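Local coordinates for arginase (Trypanosoma brucei brucei, PDB 4RHJ), which is an arginase-like protein of unknown function, built on the arginase-deacetylase fold but evolved without the binuclear manganese cluster of true arginases, at residues 64-78 and 305-317. Sequence-based numbering, arbitrary orientation.
Sequences FFLQSPRDCDHYAEL and AIALSKIIKEGIL
Phe65 drops its ring as a knob into a hole formed by Ser309, Ile312, Lys313 and Ile316, joining the end of helix 62-66 to helix 303-316, the last modelled helix of this arginase-deacetylase fold. Ile312 CG2 lies over one ring face, 4.0 Å from the Phe65 centroid and 15° off the normal, which meets the criterion for a CH-pi contact. At the ring edge and in its plane sits the backbone oxygen of Ser309, 3.3 Å from Phe65 CD1. One residue earlier, Phe64 receives Ala305 CB over a face, 3.9 Å from the ring centroid. The chain leading to strand 77-81 then runs along the same helix. Cys72 SG rests against Lys313 CG at 3.4 Å, and Leu78 CD2 packs on Ile316 CG2 at 3.6 Å. Polar anchoring across the interface comes from Lys313, whose chain, bent at chi2 and chi3, carries NZ to the loop 69-71. NZ donates to two main-chain oxygens, Pro69 O at 3.0 Å and Asp71 O at a short 2.5 Å, approaching each from above its carbonyl plane, 61° and 63° out of it. Leu317, the first residue past the helix, sets CD1 against Cys72 CB and Ala76 CB, while its CG and CD2 lie at the edge of the His74 ring. Ile316 also touches Val46 and Leu48 of strand 46-50. Further out, Arg267 of helix 266-274 forms a salt bridge with Asp73 OD2, and the loop is tied to the assembly where Asp71 OD2 accepts a hydrogen bond from Gln200 NE2 of the second subunit.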
# COMPACT_ATOMS: atom_id res chain seq x y z
N PHE A 64 18.58 12.26 -3.71
CA PHE A 64 17.18 12.13 -4.08
C PHE A 64 16.29 13.04 -3.23
O PHE A 64 15.33 13.61 -3.73
CB PHE A 64 16.75 10.67 -3.95
CG PHE A 64 15.41 10.37 -4.55
CD1 PHE A 64 15.28 10.18 -5.92
CD2 PHE A 64 14.29 10.25 -3.76
CE1 PHE A 64 14.05 9.89 -6.48
CE2 PHE A 64 13.05 9.96 -4.32
CZ PHE A 64 12.93 9.78 -5.69
N PHE A 65 16.64 13.20 -1.96
CA PHE A 65 15.94 14.11 -1.06
C PHE A 65 16.17 15.57 -1.43
O PHE A 65 15.32 16.43 -1.22
CB PHE A 65 16.37 13.89 0.38
CG PHE A 65 15.80 14.89 1.35
CD1 PHE A 65 14.48 14.79 1.76
CD2 PHE A 65 16.56 15.93 1.83
CE1 PHE A 65 13.94 15.70 2.64
CE2 PHE A 65 16.03 16.85 2.72
CZ PHE A 65 14.72 16.73 3.12
N LEU A 66 17.35 15.86 -1.98
CA LEU A 66 17.68 17.22 -2.33
C LEU A 66 16.97 17.65 -3.60
O LEU A 66 16.76 18.84 -3.83
CB LEU A 66 19.19 17.38 -2.47
CG LEU A 66 20.01 17.03 -1.23
CD1 LEU A 66 21.49 17.23 -1.50
CD2 LEU A 66 19.58 17.85 -0.02
N GLN A 67 16.56 16.68 -4.41
CA GLN A 67 15.89 16.96 -5.68
C GLN A 67 14.36 16.90 -5.53
O GLN A 67 13.61 17.19 -6.47
CB GLN A 67 16.37 16.00 -6.76
CG GLN A 67 15.82 14.59 -6.68
CD GLN A 67 15.89 13.87 -8.02
OE1 GLN A 67 16.61 14.27 -8.92
NE2 GLN A 67 15.12 12.80 -8.14
N SER A 68 13.93 16.55 -4.33
CA SER A 68 12.52 16.37 -4.01
C SER A 68 11.83 17.71 -3.72
O SER A 68 12.50 18.70 -3.42
CB SER A 68 12.39 15.44 -2.80
OG SER A 68 13.17 14.27 -2.99
N PRO A 69 10.50 17.75 -3.82
CA PRO A 69 9.76 18.96 -3.47
C PRO A 69 10.10 19.48 -2.08
O PRO A 69 10.30 18.70 -1.14
CB PRO A 69 8.31 18.50 -3.54
CG PRO A 69 8.31 17.42 -4.54
CD PRO A 69 9.59 16.68 -4.27
N ARG A 70 10.19 20.80 -1.95
CA ARG A 70 10.48 21.42 -0.66
C ARG A 70 9.20 21.64 0.15
O ARG A 70 9.25 21.92 1.34
CB ARG A 70 11.21 22.75 -0.87
CG ARG A 70 12.61 22.59 -1.42
CD ARG A 70 13.54 21.89 -0.42
NE ARG A 70 14.92 21.88 -0.88
CZ ARG A 70 15.55 20.82 -1.36
NH1 ARG A 70 14.94 19.64 -1.44
NH2 ARG A 70 16.82 20.93 -1.76
N ASP A 71 8.06 21.48 -0.53
CA ASP A 71 6.75 21.70 0.08
C ASP A 71 6.36 20.58 1.01
O ASP A 71 6.09 19.48 0.58
CB ASP A 71 5.69 21.84 -1.00
CG ASP A 71 6.09 22.81 -2.09
OD1 ASP A 71 6.08 24.03 -1.83
OD2 ASP A 71 6.40 22.35 -3.20
N CYS A 72 6.29 20.91 2.30
CA CYS A 72 6.00 19.94 3.36
C CYS A 72 4.52 19.57 3.44
O CYS A 72 3.68 20.17 2.77
CB CYS A 72 6.45 20.49 4.71
SG CYS A 72 8.23 20.70 4.92
N ASP A 73 4.22 18.56 4.26
CA ASP A 73 2.85 18.14 4.48
C ASP A 73 2.13 19.24 5.25
O ASP A 73 1.00 19.61 4.93
CB ASP A 73 2.82 16.81 5.24
CG ASP A 73 1.43 16.29 5.41
OD1 ASP A 73 0.55 16.79 4.70
OD2 ASP A 73 1.21 15.39 6.25
N HIS A 74 2.84 19.78 6.24
CA HIS A 74 2.36 20.86 7.09
C HIS A 74 2.87 22.18 6.57
O HIS A 74 3.80 22.22 5.77
CB HIS A 74 2.83 20.63 8.52
CG HIS A 74 3.04 19.19 8.85
ND1 HIS A 74 4.26 18.68 9.19
CD2 HIS A 74 2.18 18.15 8.82
CE1 HIS A 74 4.15 17.38 9.39
NE2 HIS A 74 2.90 17.03 9.17
N TYR A 75 2.27 23.26 7.04
CA TYR A 75 2.47 24.55 6.41
C TYR A 75 3.77 25.22 6.86
O TYR A 75 3.77 26.29 7.45
CB TYR A 75 1.25 25.44 6.65
CG TYR A 75 -0.00 24.94 5.92
CD1 TYR A 75 0.09 23.98 4.92
CD2 TYR A 75 -1.26 25.43 6.25
CE1 TYR A 75 -1.04 23.52 4.26
CE2 TYR A 75 -2.39 24.97 5.59
CZ TYR A 75 -2.27 24.02 4.60
OH TYR A 75 -3.40 23.57 3.94
N ALA A 76 4.87 24.55 6.54
CA ALA A 76 6.22 25.12 6.60
C ALA A 76 6.98 24.65 5.36
O ALA A 76 6.62 23.64 4.76
CB ALA A 76 6.92 24.71 7.86
N GLU A 77 8.02 25.38 4.95
CA GLU A 77 8.79 25.00 3.76
C GLU A 77 10.29 24.85 4.04
O GLU A 77 10.90 25.71 4.68
CB GLU A 77 8.55 26.04 2.64
CG GLU A 77 8.20 27.46 3.11
CD GLU A 77 7.88 28.41 1.95
OE1 GLU A 77 6.84 29.09 1.99
OE2 GLU A 77 8.68 28.48 0.99
N LEU A 78 10.89 23.75 3.56
CA LEU A 78 12.34 23.55 3.72
C LEU A 78 13.13 24.53 2.84
O LEU A 78 12.69 24.87 1.74
CB LEU A 78 12.75 22.11 3.37
CG LEU A 78 12.23 20.87 4.10
CD1 LEU A 78 12.76 19.65 3.39
CD2 LEU A 78 12.61 20.84 5.58
N ALA A 305 12.60 5.16 -2.02
CA ALA A 305 13.20 6.49 -2.11
C ALA A 305 12.11 7.55 -1.99
O ALA A 305 12.25 8.53 -1.25
CB ALA A 305 13.95 6.64 -3.40
N ILE A 306 11.02 7.34 -2.72
CA ILE A 306 9.87 8.23 -2.69
C ILE A 306 9.37 8.35 -1.25
O ILE A 306 9.27 9.45 -0.70
CB ILE A 306 8.73 7.73 -3.64
CG1 ILE A 306 9.13 7.90 -5.11
CG2 ILE A 306 7.43 8.48 -3.40
CD1 ILE A 306 8.25 7.14 -6.09
N ALA A 307 9.11 7.21 -0.64
CA ALA A 307 8.60 7.14 0.72
C ALA A 307 9.53 7.81 1.71
O ALA A 307 9.12 8.63 2.52
CB ALA A 307 8.38 5.70 1.11
N LEU A 308 10.80 7.47 1.64
CA LEU A 308 11.72 7.95 2.65
C LEU A 308 12.06 9.40 2.46
O LEU A 308 12.32 10.10 3.43
CB LEU A 308 12.97 7.10 2.66
CG LEU A 308 12.75 5.80 3.40
CD1 LEU A 308 14.07 5.08 3.53
CD2 LEU A 308 12.15 6.05 4.77
N SER A 309 12.04 9.85 1.21
CA SER A 309 12.30 11.27 0.91
C SER A 309 11.28 12.19 1.59
O SER A 309 11.60 13.29 2.02
CB SER A 309 12.32 11.53 -0.60
OG SER A 309 11.05 11.36 -1.20
N LYS A 310 10.04 11.72 1.66
CA LYS A 310 9.00 12.37 2.46
C LYS A 310 9.31 12.29 3.95
O LYS A 310 9.18 13.28 4.66
CB LYS A 310 7.64 11.73 2.18
CG LYS A 310 6.45 12.42 2.84
CD LYS A 310 6.23 13.83 2.34
CE LYS A 310 4.91 14.40 2.87
NZ LYS A 310 4.61 15.75 2.31
N ILE A 311 9.72 11.12 4.42
CA ILE A 311 9.91 10.89 5.86
C ILE A 311 10.95 11.84 6.42
O ILE A 311 10.75 12.38 7.50
CB ILE A 311 10.34 9.42 6.17
CG1 ILE A 311 9.16 8.45 5.97
CG2 ILE A 311 10.93 9.30 7.57
CD1 ILE A 311 7.87 8.85 6.73
N ILE A 312 12.02 12.07 5.67
CA ILE A 312 13.11 12.97 6.11
C ILE A 312 12.64 14.43 6.21
O ILE A 312 12.96 15.13 7.17
CB ILE A 312 14.34 12.92 5.16
CG1 ILE A 312 14.85 11.48 4.97
CG2 ILE A 312 15.46 13.83 5.65
CD1 ILE A 312 15.61 11.26 3.66
N LYS A 313 11.91 14.87 5.18
CA LYS A 313 11.29 16.19 5.16
C LYS A 313 10.55 16.48 6.46
O LYS A 313 10.89 17.41 7.19
CB LYS A 313 10.31 16.33 3.98
CG LYS A 313 9.51 17.64 3.98
CD LYS A 313 9.20 18.15 2.57
CE LYS A 313 8.38 17.19 1.79
NZ LYS A 313 7.95 17.79 0.50
N GLU A 314 9.54 15.68 6.76
CA GLU A 314 8.68 15.95 7.90
C GLU A 314 9.34 15.61 9.23
O GLU A 314 8.81 15.92 10.30
CB GLU A 314 7.36 15.23 7.72
CG GLU A 314 6.73 15.44 6.32
CD GLU A 314 6.25 16.87 6.05
OE1 GLU A 314 6.16 17.67 6.99
OE2 GLU A 314 5.95 17.18 4.88
N GLY A 315 10.52 14.99 9.16
CA GLY A 315 11.38 14.82 10.31
C GLY A 315 12.13 16.10 10.63
O GLY A 315 12.40 16.41 11.79
N ILE A 316 12.46 16.86 9.59
CA ILE A 316 13.13 18.14 9.78
C ILE A 316 12.15 19.22 10.28
O ILE A 316 12.49 20.01 11.15
CB ILE A 316 13.79 18.61 8.50
CG1 ILE A 316 15.01 17.75 8.18
CG2 ILE A 316 14.23 20.04 8.64
CD1 ILE A 316 15.64 18.08 6.86
N LEU A 317 10.95 19.24 9.73
CA LEU A 317 9.91 20.15 10.18
C LEU A 317 9.69 20.09 11.71
O LEU A 317 9.02 19.21 12.20
CB LEU A 317 8.62 19.84 9.43
CG LEU A 317 7.44 20.79 9.56
CD1 LEU A 317 6.67 20.82 8.27
CD2 LEU A 317 6.55 20.33 10.68